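Local coordinates for protein type III effector XopAI (Xanthomonas citri, PDB 6K93) that is a type III effector that probably enters plant host cells and carries a mono-ADP-ribosyltransferase-fold domain thought to bind arginine-containing peptides, at residues L127-L130 with Y135-E138; Q172-D177 with E285-P290; C202-L207 with R244-A249. One frame throughout, in Å; residues are numbered along the deposited sequence.

Contact 1 (L127-L130 with Y135-E138)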
loop_
_atom_site.group_PDB
_atom_site.type_symbol
_atom_site.label_atom_id
_atom_site.label_comp_id
_atom_site.label_asym_id
_atom_site.label_seq_id
_atom_site.Cartn_x
_atom_site.Cartn_y
_atom_site.Cartn_z
ATOM N N LEU A 127 -4.117 -10.961 -7.720
ATOM C CA LEU A 127 -2.804 -10.807 -8.323
ATOM C C LEU A 127 -2.682 -11.646 -9.589
ATOM O O LEU A 127 -2.230 -11.151 -10.625
ATOM C CB LEU A 127 -1.712 -11.170 -7.322
ATOM C CG LEU A 127 -0.303 -10.769 -7.779
ATOM C CD1 LEU A 127 0.571 -10.362 -6.599
ATOM C CD2 LEU A 127 0.352 -11.924 -8.550
ATOM N N ILE A 128 -3.100 -12.912 -9.533
ATOM C CA ILE A 128 -2.897 -13.790 -10.677
ATOM C C ILE A 128 -3.747 -13.356 -11.869
ATOM O O ILE A 128 -3.313 -13.502 -13.023
ATOM C CB ILE A 128 -3.144 -15.249 -10.248
ATOM C CG1 ILE A 128 -2.026 -15.674 -9.302
ATOM C CG2 ILE A 128 -3.240 -16.161 -11.474
ATOM C CD1 ILE A 128 -2.221 -16.999 -8.634
ATOM N N THR A 129 -4.932 -12.791 -11.627
ATOM C CA THR A 129 -5.839 -12.406 -12.708
ATOM C C THR A 129 -5.705 -10.940 -13.122
ATOM O O THR A 129 -6.489 -10.472 -13.958
ATOM C CB THR A 129 -7.299 -12.664 -12.298
ATOM O OG1 THR A 129 -7.673 -11.785 -11.235
ATOM C CG2 THR A 129 -7.519 -14.100 -11.899
ATOM N N LEU A 130 -4.757 -10.199 -12.548
ATOM C CA LEU A 130 -4.742 -8.751 -12.708
ATOM C C LEU A 130 -4.574 -8.323 -14.159
ATOM O O LEU A 130 -5.075 -7.261 -14.557
ATOM C CB LEU A 130 -3.618 -8.166 -11.867
ATOM C CG LEU A 130 -3.603 -6.637 -11.736
ATOM C CD1 LEU A 130 -4.853 -6.185 -11.011
ATOM C CD2 LEU A 130 -2.368 -6.192 -11.019
ATOM N N TYR A 135 -2.695 -14.130 -19.121
ATOM C CA TYR A 135 -1.482 -14.058 -18.325
ATOM C C TYR A 135 -1.551 -14.864 -17.039
ATOM O O TYR A 135 -0.577 -14.860 -16.278
ATOM C CB TYR A 135 -1.168 -12.603 -17.981
ATOM C CG TYR A 135 -0.726 -11.803 -19.194
ATOM C CD1 TYR A 135 0.558 -11.937 -19.684
ATOM C CD2 TYR A 135 -1.587 -10.947 -19.824
ATOM C CE1 TYR A 135 0.980 -11.211 -20.783
ATOM C CE2 TYR A 135 -1.193 -10.216 -20.922
ATOM C CZ TYR A 135 0.086 -10.351 -21.391
ATOM O OH TYR A 135 0.483 -9.616 -22.496
ATOM N N ARG A 136 -2.647 -15.597 -16.788
ATOM C CA ARG A 136 -2.730 -16.307 -15.523
ATOM C C ARG A 136 -1.629 -17.358 -15.366
ATOM O O ARG A 136 -1.078 -17.458 -14.272
ATOM C CB ARG A 136 -4.123 -16.918 -15.336
ATOM C CG ARG A 136 -5.204 -15.848 -15.100
ATOM C CD ARG A 136 -6.508 -16.398 -14.464
ATOM N NE ARG A 136 -6.854 -17.633 -15.078
ATOM C CZ ARG A 136 -7.843 -17.776 -15.968
ATOM N NH1 ARG A 136 -8.617 -16.737 -16.294
ATOM N NH2 ARG A 136 -8.071 -18.957 -16.533
ATOM N N PRO A 137 -1.288 -18.165 -16.370
ATOM C CA PRO A 137 -0.189 -19.131 -16.159
ATOM C C PRO A 137 1.119 -18.467 -15.749
ATOM O O PRO A 137 1.768 -18.926 -14.814
ATOM C CB PRO A 137 -0.106 -19.846 -17.524
ATOM C CG PRO A 137 -1.521 -19.743 -18.087
ATOM C CD PRO A 137 -2.005 -18.382 -17.638
ATOM N N GLU A 138 1.513 -17.384 -16.419
ATOM C CA GLU A 138 2.750 -16.677 -16.078
ATOM C C GLU A 138 2.666 -16.091 -14.679
ATOM O O GLU A 138 3.621 -16.201 -13.895
ATOM C CB GLU A 138 3.014 -15.577 -17.127
ATOM C CG GLU A 138 3.995 -14.489 -16.747
ATOM C CD GLU A 138 3.962 -13.314 -17.732
ATOM O OE1 GLU A 138 4.252 -12.177 -17.314
ATOM O OE2 GLU A 138 3.653 -13.534 -18.921
#

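Contact 2 (Q172-D177 with E285-P290)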
loop_
_atom_site.group_PDB
_atom_site.type_symbol
_atom_site.label_atom_id
_atom_site.label_comp_id
_atom_site.label_asym_id
_atom_site.label_seq_id
_atom_site.Cartn_x
_atom_site.Cartn_y
_atom_site.Cartn_z
ATOM N N GLN A 172 5.695 -7.086 -1.458
ATOM C CA GLN A 172 6.487 -7.200 -2.674
ATOM C C GLN A 172 5.685 -6.743 -3.887
ATOM O O GLN A 172 6.195 -6.002 -4.735
ATOM C CB GLN A 172 7.002 -8.631 -2.863
ATOM C CG GLN A 172 7.907 -8.746 -4.094
ATOM C CD GLN A 172 8.489 -10.131 -4.279
ATOM O OE1 GLN A 172 8.560 -10.916 -3.350
ATOM N NE2 GLN A 172 8.929 -10.420 -5.499
ATOM N N ALA A 173 4.413 -7.148 -3.972
ATOM C CA ALA A 173 3.582 -6.762 -5.111
ATOM C C ALA A 173 3.404 -5.253 -5.172
ATOM O O ALA A 173 3.337 -4.671 -6.262
ATOM C CB ALA A 173 2.213 -7.455 -5.024
ATOM N N TRP A 174 3.311 -4.604 -4.005
ATOM C CA TRP A 174 3.208 -3.157 -3.972
ATOM C C TRP A 174 4.378 -2.505 -4.702
ATOM O O TRP A 174 4.215 -1.467 -5.343
ATOM C CB TRP A 174 3.132 -2.664 -2.531
ATOM C CG TRP A 174 3.390 -1.204 -2.449
ATOM C CD1 TRP A 174 4.606 -0.602 -2.167
ATOM C CD2 TRP A 174 2.498 -0.142 -2.764
ATOM N NE1 TRP A 174 4.490 0.757 -2.248
ATOM C CE2 TRP A 174 3.207 1.062 -2.619
ATOM C CE3 TRP A 174 1.160 -0.095 -3.135
ATOM C CZ2 TRP A 174 2.621 2.284 -2.828
ATOM C CZ3 TRP A 174 0.575 1.127 -3.339
ATOM C CH2 TRP A 174 1.286 2.306 -3.180
ATOM N N THR A 175 5.569 -3.087 -4.613
ATOM C CA THR A 175 6.741 -2.495 -5.232
ATOM C C THR A 175 6.884 -2.835 -6.714
ATOM O O THR A 175 7.887 -2.463 -7.332
ATOM C CB THR A 175 8.017 -2.901 -4.481
ATOM O OG1 THR A 175 8.327 -4.294 -4.649
ATOM C CG2 THR A 175 7.878 -2.595 -2.988
ATOM N N THR A 176 5.891 -3.499 -7.304
ATOM C CA THR A 176 5.822 -3.716 -8.741
ATOM C C THR A 176 4.839 -2.703 -9.338
ATOM O O THR A 176 4.198 -1.923 -8.628
ATOM C CB THR A 176 5.397 -5.145 -9.070
ATOM O OG1 THR A 176 3.979 -5.294 -8.849
ATOM C CG2 THR A 176 6.175 -6.164 -8.246
ATOM N N ASP A 177 4.656 -2.767 -10.663
ATOM C CA ASP A 177 3.703 -1.904 -11.329
ATOM C C ASP A 177 2.265 -2.199 -10.913
ATOM O O ASP A 177 1.375 -1.398 -11.224
ATOM C CB ASP A 177 3.838 -2.074 -12.837
ATOM C CG ASP A 177 5.164 -1.539 -13.369
ATOM O OD1 ASP A 177 5.735 -0.633 -12.725
ATOM O OD2 ASP A 177 5.638 -2.038 -14.410
ATOM N N GLU A 285 12.278 2.290 0.705
ATOM C CA GLU A 285 10.898 2.741 0.726
ATOM C C GLU A 285 10.289 2.568 2.101
ATOM O O GLU A 285 10.504 1.559 2.773
ATOM C CB GLU A 285 10.080 1.989 -0.320
ATOM C CG GLU A 285 8.644 2.433 -0.393
ATOM C CD GLU A 285 7.900 1.858 -1.596
ATOM O OE1 GLU A 285 8.438 0.980 -2.295
ATOM O OE2 GLU A 285 6.767 2.306 -1.826
ATOM N N VAL A 286 9.503 3.563 2.491
ATOM C CA VAL A 286 8.670 3.550 3.689
ATOM C C VAL A 286 7.233 3.730 3.222
ATOM O O VAL A 286 6.963 4.605 2.400
ATOM C CB VAL A 286 9.054 4.666 4.679
ATOM C CG1 VAL A 286 8.077 4.803 5.803
ATOM C CG2 VAL A 286 10.479 4.389 5.215
ATOM N N LEU A 287 6.321 2.889 3.704
ATOM C CA LEU A 287 4.951 2.864 3.208
ATOM C C LEU A 287 3.997 3.056 4.366
ATOM O O LEU A 287 4.112 2.372 5.391
ATOM C CB LEU A 287 4.673 1.561 2.475
ATOM C CG LEU A 287 3.315 1.520 1.802
ATOM C CD1 LEU A 287 3.162 2.576 0.739
ATOM C CD2 LEU A 287 3.079 0.147 1.214
ATOM N N PHE A 288 3.086 4.002 4.207
ATOM C CA PHE A 288 2.030 4.251 5.189
ATOM C C PHE A 288 0.690 3.751 4.668
ATOM O O PHE A 288 0.370 3.971 3.489
ATOM C CB PHE A 288 1.890 5.748 5.507
ATOM C CG PHE A 288 3.145 6.437 5.995
ATOM C CD1 PHE A 288 4.005 7.012 5.094
ATOM C CD2 PHE A 288 3.380 6.584 7.348
ATOM C CE1 PHE A 288 5.123 7.707 5.532
ATOM C CE2 PHE A 288 4.499 7.269 7.779
ATOM C CZ PHE A 288 5.351 7.825 6.876
ATOM N N PRO A 289 -0.122 3.123 5.507
ATOM C CA PRO A 289 -1.410 2.623 5.041
ATOM C C PRO A 289 -2.472 3.706 5.047
ATOM O O PRO A 289 -2.360 4.696 5.793
ATOM C CB PRO A 289 -1.753 1.540 6.068
ATOM C CG PRO A 289 -1.098 2.013 7.325
ATOM C CD PRO A 289 0.189 2.699 6.891
ATOM N N PRO A 290 -3.541 3.533 4.267
ATOM C CA PRO A 290 -4.745 4.342 4.492
ATOM C C PRO A 290 -5.091 4.336 5.967
ATOM O O PRO A 290 -4.944 3.321 6.645
ATOM C CB PRO A 290 -5.807 3.638 3.639
ATOM C CG PRO A 290 -4.995 2.972 2.525
ATOM C CD PRO A 290 -3.749 2.507 3.217
#

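Contact 3 (C202-L207 with R244-A249)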
loop_
_atom_site.group_PDB
_atom_site.type_symbol
_atom_site.label_atom_id
_atom_site.label_comp_id
_atom_site.label_asym_id
_atom_site.label_seq_id
_atom_site.Cartn_x
_atom_site.Cartn_y
_atom_site.Cartn_z
ATOM N N CYS A 202 -4.524 -7.011 2.178
ATOM C CA CYS A 202 -3.284 -7.693 2.520
ATOM C C CYS A 202 -2.123 -6.726 2.724
ATOM O O CYS A 202 -1.283 -6.963 3.599
ATOM C CB CYS A 202 -2.968 -8.740 1.462
ATOM S SG CYS A 202 -4.072 -10.172 1.621
ATOM N N ILE A 203 -2.071 -5.618 1.990
ATOM C CA ILE A 203 -1.023 -4.636 2.257
ATOM C C ILE A 203 -1.229 -4.001 3.623
ATOM O O ILE A 203 -0.292 -3.858 4.405
ATOM C CB ILE A 203 -0.974 -3.563 1.157
ATOM C CG1 ILE A 203 -0.629 -4.159 -0.204
ATOM C CG2 ILE A 203 0.036 -2.479 1.539
ATOM C CD1 ILE A 203 -0.778 -3.165 -1.360
ATOM N N ILE A 204 -2.462 -3.604 3.938
ATOM C CA ILE A 204 -2.736 -2.982 5.230
ATOM C C ILE A 204 -2.410 -3.949 6.352
ATOM O O ILE A 204 -1.803 -3.569 7.353
ATOM C CB ILE A 204 -4.196 -2.500 5.311
ATOM C CG1 ILE A 204 -4.424 -1.402 4.275
ATOM C CG2 ILE A 204 -4.519 -1.982 6.701
ATOM C CD1 ILE A 204 -5.887 -1.014 4.111
ATOM N N SER A 205 -2.823 -5.204 6.205
ATOM C CA SER A 205 -2.517 -6.232 7.190
ATOM C C SER A 205 -1.022 -6.369 7.386
ATOM O O SER A 205 -0.548 -6.458 8.522
ATOM C CB SER A 205 -3.140 -7.552 6.724
ATOM O OG SER A 205 -2.998 -8.538 7.713
ATOM N N ALA A 206 -0.263 -6.401 6.289
ATOM C CA ALA A 206 1.186 -6.517 6.392
ATOM C C ALA A 206 1.770 -5.341 7.158
ATOM O O ALA A 206 2.647 -5.509 8.014
ATOM C CB ALA A 206 1.807 -6.592 5.010
ATOM N N LEU A 207 1.331 -4.126 6.828
ATOM C CA LEU A 207 1.918 -2.941 7.441
ATOM C C LEU A 207 1.640 -2.874 8.928
ATOM O O LEU A 207 2.496 -2.402 9.696
ATOM C CB LEU A 207 1.428 -1.684 6.737
ATOM C CG LEU A 207 1.935 -1.547 5.286
ATOM C CD1 LEU A 207 1.170 -0.440 4.576
ATOM C CD2 LEU A 207 3.422 -1.253 5.242
ATOM N N ARG A 244 -6.177 8.643 2.935
ATOM C CA ARG A 244 -6.872 7.451 2.459
ATOM C C ARG A 244 -6.064 6.678 1.431
ATOM O O ARG A 244 -6.525 5.631 0.955
ATOM C CB ARG A 244 -8.256 7.835 1.913
ATOM C CG ARG A 244 -9.082 8.546 2.990
ATOM C CD ARG A 244 -10.525 8.838 2.615
ATOM N NE ARG A 244 -11.217 7.699 2.049
ATOM C CZ ARG A 244 -12.518 7.460 2.200
ATOM N NH1 ARG A 244 -13.272 8.275 2.935
ATOM N NH2 ARG A 244 -13.060 6.395 1.623
ATOM N N ARG A 245 -4.880 7.174 1.084
ATOM C CA ARG A 245 -3.988 6.518 0.143
ATOM C C ARG A 245 -2.974 5.635 0.850
ATOM O O ARG A 245 -2.678 5.808 2.040
ATOM C CB ARG A 245 -3.247 7.560 -0.724
ATOM C CG ARG A 245 -4.220 8.468 -1.462
ATOM C CD ARG A 245 -3.623 9.012 -2.830
ATOM N NE ARG A 245 -2.365 9.540 -2.585
ATOM C CZ ARG A 245 -1.233 9.508 -3.312
ATOM N NH1 ARG A 245 -1.074 8.989 -4.550
ATOM N NH2 ARG A 245 -0.190 10.051 -2.771
ATOM N N PHE A 246 -2.436 4.681 0.088
ATOM C CA PHE A 246 -1.141 4.074 0.377
ATOM C C PHE A 246 -0.085 5.101 0.004
ATOM O O PHE A 246 0.191 5.339 -1.173
ATOM C CB PHE A 246 -0.954 2.776 -0.389
ATOM C CG PHE A 246 -1.880 1.705 0.070
ATOM C CD1 PHE A 246 -3.146 1.635 -0.440
ATOM C CD2 PHE A 246 -1.492 0.787 1.036
ATOM C CE1 PHE A 246 -4.037 0.666 -0.002
ATOM C CE2 PHE A 246 -2.373 -0.157 1.477
ATOM C CZ PHE A 246 -3.646 -0.218 0.949
ATOM N N PHE A 247 0.501 5.735 1.006
ATOM C CA PHE A 247 1.413 6.849 0.793
ATOM C C PHE A 247 2.851 6.365 0.925
ATOM O O PHE A 247 3.255 5.859 1.983
ATOM C CB PHE A 247 1.158 7.947 1.813
ATOM C CG PHE A 247 2.019 9.170 1.630
ATOM C CD1 PHE A 247 1.940 9.931 0.462
ATOM C CD2 PHE A 247 2.882 9.566 2.634
ATOM C CE1 PHE A 247 2.730 11.071 0.319
ATOM C CE2 PHE A 247 3.664 10.695 2.477
ATOM C CZ PHE A 247 3.587 11.444 1.333
ATOM N N ALA A 248 3.596 6.448 -0.160
ATOM C CA ALA A 248 4.969 5.978 -0.190
ATOM C C ALA A 248 5.960 7.123 -0.086
ATOM O O ALA A 248 5.725 8.244 -0.546
ATOM C CB ALA A 248 5.254 5.193 -1.467
ATOM N N ALA A 249 7.084 6.816 0.536
ATOM C CA ALA A 249 8.173 7.759 0.713
ATOM C C ALA A 249 9.491 7.009 0.699
ATOM O O ALA A 249 9.534 5.795 0.686
ATOM C CB ALA A 249 7.997 8.540 2.020
#

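Contact 1 (L127-L130 with Y135-E138)
Arg136 lays the aliphatic part of its side chain against Ile128 and Thr129, and it is easiest to follow outward from the backbone. Its CB meets the branch methyl of Ile128, with CB and CG2 4.0 Å apart. One carbon further on, Arg136 CG comes to 3.7 Å from Ile128 O, a van der Waals approach to the carbonyl oxygen, while staying within touch of the same methyl. CG stands beside the backbone N of Arg136 (chi1 -70°), which sends the chain past the neighbouring helix. Arg136 CD then reaches Thr129 CG2 at 3.6 Å, and a bend at chi3 (-42°) sets the course of the guanidinium beyond these two residues.

The setting is two consecutive helices: helix 117-128 gives way to a short connection, after which the chain enters helix 136-156, with the CA atoms of Ile128 and Arg136 5.5 Å apart. Ile128 crosses the arginine at about a right angle, its CG2 also lying 3.8 Å from Arg136 O. Thr129 gives only its methyl to the arginine; its OG1 is turned to other partners, hydrogen-bonding to Thr125 O one turn back in the helix and to His195 NE2 on helix 194-209. Further along helix 136-156, Arg139 NE hydrogen-bonds to Leu127 O, a second and polar tie between the two helices.

Contact 2 (Q172-D177 with E285-P290)
The indole of Trp174 is met from two directions by strand 285-288: Leu287 lies over one of its faces and Glu285 comes to its edge. The methyl Leu287 CD2 sits 3.7 Å from the centroid of the five-membered ring, only 7° off the ring normal, a CH-pi contact made over the pyrrole half. The other methyl serves the benzene half, with Leu287 CD1 3.6 Å from Trp174 CZ2, so the forked leucine spans both rings.

Glu285 crosses the tryptophan at about a right angle. With CG anti to the backbone N (chi1 -178°) and the rest of the chain extended, its carboxylate arrives at the pyrrole edge, where Trp174 NE1 donates to Glu285 OE2 over 2.8 Å in a nearly straight bond (167° at the hydrogen). The acceptor lies almost exactly in the ring plane, yet the two groups are not coplanar: their planes are 50° apart, and the N-H meets OE2 from above the carboxylate plane. The second oxygen turns toward Thr175, with Glu285 OE1 3.7 Å from Thr175 CG2.

Thr175, the first residue past the helical part of 165-174, shows that methyl because its hydroxyl faces back into the helix: Thr175 OG1 donates to Gln172 O at 2.7 Å, and Glu279 N is a further partner. Gln172 O also accepts from Thr175 N, so the last turn is gripped twice.

All four touching residues are buried. Glu285 closes a Glu-x-Glu sequence like that of arginine-specific ADP-ribosyltransferases, whose second glutamate is catalytic; its role here is not established. The indole N-H has its need met inside the protein, and the bond fixes the rotation of the ring under Leu287 and orients the carboxylate.

Contact 3 (C202-L207 with R244-A249)
Phe246 pushes its ring against helix 194-209, where two consecutive isoleucines receive it. Ile203 supplies its branch methyl: CG2 lies 3.3 Å from Phe246 CE2, a close approach, and is also in touch with CD2. Ile204 takes the far end of the ring, its CG1 3.6 Å from Phe246 CZ, with CD1 a little farther out. Both isoleucines reach the phenyl obliquely, neither squarely over a face nor at the rim. In Ile203, CG1 lies beside the backbone N (chi1 -63°), which leaves CG2 anti to that N and facing the ring.

In the next shell, Pro290 touches the phenylalanine side chain, while Leu287 on the adjoining strand packs on Ile203 and Leu207. Ala170 of helix 165-174 also touches Ile203. The backbone of Phe246 is held by Gln183, through backbone hydrogen bonding and through the side-chain NE2, which bonds to Phe246 O. Directly after it, strand 247-250 begins and pairs with strand 285-288.

The residue just before strand 247-250 thus packs its ring on the helix, consistent with the packing of helices against the sheet in a mono-ADP-ribosyltransferase fold.

Along the chain, contact 1 closes first; contact 2 then opens, and contact 3 both opens and closes before contact 2 is complete. Contacts 2 and 3 lie near the centre of the molecule, their centres 6 Å apart, and share a three-stranded antiparallel sheet in which 285-288 and 247-250 are neighbours: Val286 N is 2.9 Å from Ala249 O, a probable hydrogen bond. Contact 1 sits in the helical part, its centre about 20 Å from that of contact 2, though Leu127 CD1 still packs on Ala173 CB at 3.7 Å. Helices 165-174 and 194-209 thus join the helical region to the sheet within the ADP-ribosyltransferase family region.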